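Long-range contact in Glyco_hydro_cc domain-containing protein (Blastomyces gilchristii, PDB 6UB0), which probably hydrolyses the beta-1,3-glucan curdlan from the chain end, as a family GH128 exo-beta-1,3-glucanase: residues A101-N113 and C134-P146. Numbering follows the deposited sequence.
Sequences AARARLGSPAVSN and CKIDFLAVHWHGP. With GLC (alpha-D-glucopyranose), chain B.
N113 reaches across to strand 138-146 with its whole side chain. Its CB packs on W143 CD1 at 3.4 Å and also nears the carbonyl oxygen of H142. CG lies between the backbone N and the carbonyl carbon (chi1 67°), which swings the amide over to W143 and H144. OD1 then takes the backbone N-H of H144, an almost straight bond of 3.1 Å from H144 N to N113 OD1; the donor sits above the amide plane. N113 ND2 lies 3.3 Å from W143 CD1, with amide and indole planes 49° apart. ND2 also gives a weak bond to H144 O, and a water bonds H144 O and, weakly, N113 ND2. The indole N-H of W143 goes to D152.

S108 OG also accepts a backbone N-H, that of A140 (A140 N to S108 OG 3.0 Å), where a regular parallel pairing would probably use a carbonyl. D137 OD2 accepts from L106 N (2.9 Å) through its anti lone pair. L106 O takes both D137 N and F138 N.

Helix 119-130 links the two neighbouring parallel strands, a beta-alpha-beta crossover of the TIM-barrel catalytic core. On strand 138-146, H142 and H144 line the glycan pocket. H142 ND1 is bonded to E75 and H144 ND1 to E178. H144 NE2 bonds E176 and lies 3.0 Å from glucose O1 in the sugar-binding site.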
loop_
_atom_site.group_PDB
_atom_site.type_symbol
_atom_site.label_atom_id
_atom_site.label_comp_id
_atom_site.label_asym_id
_atom_site.label_seq_id
_atom_site.Cartn_x
_atom_site.Cartn_y
_atom_site.Cartn_z
ATOM N N ALA A 101 -3.498 7.206 -16.561
ATOM C CA ALA A 101 -3.426 5.776 -16.935
ATOM C C ALA A 101 -2.315 5.538 -17.961
ATOM O O ALA A 101 -1.683 4.476 -17.890
ATOM C CB ALA A 101 -4.744 5.313 -17.483
ATOM N N ALA A 102 -2.107 6.480 -18.877
ATOM C CA ALA A 102 -1.155 6.320 -20.000
ATOM C C ALA A 102 0.284 6.431 -19.465
ATOM O O ALA A 102 1.175 5.771 -20.012
ATOM C CB ALA A 102 -1.466 7.319 -21.097
ATOM N N ARG A 103 0.481 7.157 -18.362
ATOM C CA ARG A 103 1.825 7.536 -17.865
ATOM C C ARG A 103 2.178 6.810 -16.559
ATOM O O ARG A 103 3.320 6.844 -16.144
ATOM C CB ARG A 103 1.891 9.063 -17.812
ATOM C CG ARG A 103 2.066 9.658 -19.206
ATOM C CD ARG A 103 1.820 11.158 -19.382
ATOM N NE ARG A 103 0.698 11.748 -18.643
ATOM C CZ ARG A 103 0.780 12.838 -17.884
ATOM N NH1 ARG A 103 1.944 13.450 -17.725
ATOM N NH2 ARG A 103 -0.294 13.262 -17.221
ATOM N N ALA A 104 1.254 6.083 -15.953
ATOM C CA ALA A 104 1.540 5.460 -14.653
ATOM C C ALA A 104 0.553 4.329 -14.408
ATOM O O ALA A 104 -0.602 4.365 -14.971
ATOM C CB ALA A 104 1.473 6.536 -13.595
ATOM N N ARG A 105 1.020 3.351 -13.638
ATOM C CA ARG A 105 0.167 2.257 -13.155
ATOM C C ARG A 105 -0.592 2.821 -11.943
ATOM O O ARG A 105 -0.018 3.666 -11.207
ATOM C CB ARG A 105 1.034 1.025 -12.940
ATOM C CG ARG A 105 1.873 0.689 -14.158
ATOM C CD ARG A 105 2.682 -0.549 -13.911
ATOM N NE ARG A 105 1.806 -1.683 -13.712
ATOM C CZ ARG A 105 1.662 -2.316 -12.555
ATOM N NH1 ARG A 105 2.333 -1.905 -11.494
ATOM N NH2 ARG A 105 0.810 -3.322 -12.451
ATOM N N LEU A 106 -1.897 2.564 -11.924
ATOM C CA LEU A 106 -2.852 3.135 -10.958
ATOM C C LEU A 106 -3.243 2.031 -9.975
ATOM O O LEU A 106 -3.634 0.884 -10.408
ATOM C CB LEU A 106 -4.051 3.686 -11.728
ATOM C CG LEU A 106 -3.702 4.715 -12.799
ATOM C CD1 LEU A 106 -4.955 5.254 -13.507
ATOM C CD2 LEU A 106 -2.876 5.850 -12.206
ATOM N N GLY A 107 -3.112 2.346 -8.682
ATOM C CA GLY A 107 -3.459 1.441 -7.584
ATOM C C GLY A 107 -4.791 1.818 -6.993
ATOM O O GLY A 107 -5.066 2.989 -6.843
ATOM N N SER A 108 -5.638 0.846 -6.739
ATOM C CA SER A 108 -6.975 1.121 -6.175
ATOM C C SER A 108 -6.878 1.867 -4.838
ATOM O O SER A 108 -5.833 1.917 -4.182
ATOM C CB SER A 108 -7.700 -0.157 -5.959
ATOM O OG SER A 108 -7.305 -0.677 -4.721
ATOM N N PRO A 109 -7.991 2.437 -4.363
ATOM C CA PRO A 109 -8.059 2.832 -2.953
ATOM C C PRO A 109 -7.685 1.573 -2.164
ATOM O O PRO A 109 -8.000 0.430 -2.550
ATOM C CB PRO A 109 -9.511 3.266 -2.769
ATOM C CG PRO A 109 -9.973 3.559 -4.183
ATOM C CD PRO A 109 -9.328 2.471 -4.997
ATOM N N ALA A 110 -7.040 1.787 -1.020
ATOM C CA ALA A 110 -6.504 0.721 -0.155
ATOM C C ALA A 110 -7.498 0.457 0.987
ATOM O O ALA A 110 -7.778 1.404 1.724
ATOM C CB ALA A 110 -5.180 1.120 0.458
ATOM N N VAL A 111 -8.108 -0.710 1.012
ATOM C CA VAL A 111 -9.089 -1.015 2.091
ATOM C C VAL A 111 -8.400 -1.641 3.300
ATOM O O VAL A 111 -7.440 -2.363 3.153
ATOM C CB VAL A 111 -10.265 -1.838 1.566
ATOM C CG1 VAL A 111 -11.059 -0.945 0.636
ATOM C CG2 VAL A 111 -9.824 -3.111 0.875
ATOM N N SER A 112 -9.091 -1.556 4.446
ATOM C CA SER A 112 -8.742 -2.270 5.695
ATOM C C SER A 112 -9.056 -3.762 5.541
ATOM O O SER A 112 -9.518 -4.187 4.470
ATOM C CB SER A 112 -9.411 -1.651 6.923
ATOM O OG SER A 112 -10.793 -1.998 7.028
ATOM N N ASN A 113 -8.755 -4.527 6.570
ATOM C CA ASN A 113 -9.086 -5.970 6.649
ATOM C C ASN A 113 -10.371 -6.160 7.462
ATOM O O ASN A 113 -10.579 -7.307 7.882
ATOM C CB ASN A 113 -7.929 -6.805 7.187
ATOM C CG ASN A 113 -7.589 -6.552 8.635
ATOM O OD1 ASN A 113 -7.065 -5.501 9.003
ATOM N ND2 ASN A 113 -7.815 -7.569 9.468
ATOM N N CYS A 134 -13.096 2.422 -14.222
ATOM C CA CYS A 134 -11.948 2.768 -13.347
ATOM C C CYS A 134 -10.734 2.062 -13.996
ATOM O O CYS A 134 -10.789 0.832 -14.229
ATOM C CB CYS A 134 -12.207 2.426 -11.872
ATOM S SG CYS A 134 -13.422 3.449 -10.965
ATOM N N LYS A 135 -9.694 2.821 -14.328
ATOM C CA LYS A 135 -8.419 2.303 -14.910
ATOM C C LYS A 135 -7.468 1.916 -13.767
ATOM O O LYS A 135 -6.811 2.801 -13.217
ATOM C CB LYS A 135 -7.791 3.338 -15.846
ATOM C CG LYS A 135 -8.541 3.490 -17.171
ATOM C CD LYS A 135 -7.995 4.549 -18.096
ATOM C CE LYS A 135 -8.800 4.708 -19.360
ATOM N NZ LYS A 135 -9.191 6.120 -19.513
ATOM N N ILE A 136 -7.456 0.628 -13.428
ATOM C CA ILE A 136 -6.818 0.076 -12.195
ATOM C C ILE A 136 -5.862 -1.032 -12.622
ATOM O O ILE A 136 -6.338 -2.058 -13.143
ATOM C CB ILE A 136 -7.844 -0.454 -11.172
ATOM C CG1 ILE A 136 -8.867 0.610 -10.759
ATOM C CG2 ILE A 136 -7.125 -1.016 -9.951
ATOM C CD1 ILE A 136 -10.149 0.051 -10.174
ATOM N N ASP A 137 -4.578 -0.831 -12.348
ATOM C CA ASP A 137 -3.471 -1.778 -12.639
ATOM C C ASP A 137 -3.285 -2.701 -11.453
ATOM O O ASP A 137 -2.779 -3.780 -11.671
ATOM C CB ASP A 137 -2.143 -1.074 -12.955
ATOM C CG ASP A 137 -2.225 -0.305 -14.253
ATOM O OD1 ASP A 137 -2.183 -0.961 -15.276
ATOM O OD2 ASP A 137 -2.436 0.930 -14.219
ATOM N N PHE A 138 -3.644 -2.280 -10.229
ATOM C CA PHE A 138 -3.407 -3.128 -9.021
ATOM C C PHE A 138 -4.307 -2.668 -7.875
ATOM O O PHE A 138 -4.648 -1.498 -7.848
ATOM C CB PHE A 138 -1.913 -3.115 -8.676
ATOM C CG PHE A 138 -1.380 -1.779 -8.227
ATOM C CD1 PHE A 138 -1.407 -1.415 -6.888
ATOM C CD2 PHE A 138 -0.818 -0.896 -9.134
ATOM C CE1 PHE A 138 -0.914 -0.187 -6.479
ATOM C CE2 PHE A 138 -0.340 0.346 -8.734
ATOM C CZ PHE A 138 -0.372 0.696 -7.402
ATOM N N LEU A 139 -4.800 -3.603 -7.072
ATOM C CA LEU A 139 -5.527 -3.320 -5.805
ATOM C C LEU A 139 -4.494 -3.016 -4.725
ATOM O O LEU A 139 -3.504 -3.686 -4.675
ATOM C CB LEU A 139 -6.362 -4.520 -5.339
ATOM C CG LEU A 139 -7.416 -5.059 -6.308
ATOM C CD1 LEU A 139 -8.360 -6.024 -5.591
ATOM C CD2 LEU A 139 -8.232 -3.923 -6.914
ATOM N N ALA A 140 -4.819 -2.075 -3.845
ATOM C CA ALA A 140 -4.051 -1.815 -2.618
ATOM C C ALA A 140 -4.920 -2.348 -1.476
ATOM O O ALA A 140 -6.134 -2.048 -1.442
ATOM C CB ALA A 140 -3.747 -0.344 -2.478
ATOM N N VAL A 141 -4.345 -3.136 -0.579
ATOM C CA VAL A 141 -5.049 -3.621 0.648
ATOM C C VAL A 141 -4.153 -3.511 1.892
ATOM O O VAL A 141 -2.908 -3.437 1.785
ATOM C CB VAL A 141 -5.470 -5.094 0.467
ATOM C CG1 VAL A 141 -6.378 -5.263 -0.772
ATOM C CG2 VAL A 141 -4.243 -5.993 0.457
ATOM N N HIS A 142 -4.770 -3.558 3.056
ATOM C CA HIS A 142 -4.086 -3.455 4.360
ATOM C C HIS A 142 -4.507 -4.589 5.289
ATOM O O HIS A 142 -5.710 -4.831 5.294
ATOM C CB HIS A 142 -4.530 -2.232 5.088
ATOM C CG HIS A 142 -4.122 -0.953 4.492
ATOM N ND1 HIS A 142 -4.577 0.201 4.980
ATOM C CD2 HIS A 142 -3.317 -0.664 3.447
ATOM C CE1 HIS A 142 -4.026 1.205 4.333
ATOM N NE2 HIS A 142 -3.251 0.711 3.357
ATOM N N TRP A 143 -3.609 -5.158 6.122
ATOM C CA TRP A 143 -3.988 -6.149 7.150
ATOM C C TRP A 143 -3.256 -5.832 8.467
ATOM O O TRP A 143 -2.011 -5.744 8.425
ATOM C CB TRP A 143 -3.729 -7.573 6.652
ATOM C CG TRP A 143 -4.225 -8.576 7.637
ATOM C CD1 TRP A 143 -5.486 -9.088 7.732
ATOM C CD2 TRP A 143 -3.497 -9.086 8.758
ATOM N NE1 TRP A 143 -5.561 -9.964 8.789
ATOM C CE2 TRP A 143 -4.356 -9.975 9.443
ATOM C CE3 TRP A 143 -2.200 -8.901 9.227
ATOM C CZ2 TRP A 143 -3.928 -10.684 10.557
ATOM C CZ3 TRP A 143 -1.776 -9.611 10.329
ATOM C CH2 TRP A 143 -2.638 -10.485 10.998
ATOM N N HIS A 144 -3.998 -5.534 9.544
ATOM C CA HIS A 144 -3.467 -5.363 10.917
ATOM C C HIS A 144 -4.163 -6.393 11.812
ATOM O O HIS A 144 -5.365 -6.613 11.667
ATOM C CB HIS A 144 -3.710 -3.976 11.489
ATOM C CG HIS A 144 -3.077 -2.868 10.711
ATOM N ND1 HIS A 144 -2.086 -2.057 11.263
ATOM C CD2 HIS A 144 -3.306 -2.410 9.466
ATOM C CE1 HIS A 144 -1.712 -1.160 10.378
ATOM N NE2 HIS A 144 -2.430 -1.369 9.270
ATOM N N GLY A 145 -3.414 -6.987 12.718
ATOM C CA GLY A 145 -3.967 -8.042 13.568
ATOM C C GLY A 145 -2.855 -8.651 14.395
ATOM O O GLY A 145 -1.671 -8.439 14.099
ATOM N N PRO A 146 -3.221 -9.366 15.479
ATOM C CA PRO A 146 -2.213 -10.064 16.257
ATOM C C PRO A 146 -1.227 -10.905 15.253
ATOM O O PRO A 146 -1.757 -11.315 14.289
ATOM C CB PRO A 146 -3.067 -10.892 17.236
ATOM C CG PRO A 146 -4.330 -10.080 17.382
ATOM C CD PRO A 146 -4.583 -9.537 15.995
HETATM C C1 GLC B . -4.248 2.215 9.249
HETATM C C2 GLC B . -4.229 3.640 8.676
HETATM C C3 GLC B . -3.404 4.577 9.560
HETATM C C4 GLC B . -3.880 4.447 11.032
HETATM C C5 GLC B . -3.959 3.011 11.476
HETATM C C6 GLC B . -4.441 2.784 12.924
HETATM O O1 GLC B . -2.942 1.634 9.392
HETATM O O2 GLC B . -3.715 3.788 7.330
HETATM O O3 GLC B . -3.520 5.909 9.059
HETATM O O4 GLC B . -2.926 5.032 11.853
HETATM O O5 GLC B . -4.831 2.332 10.573
HETATM O O6 GLC B . -5.357 3.809 13.177
HETATM O O HOH W 1 -7.357 -8.027 12.720
#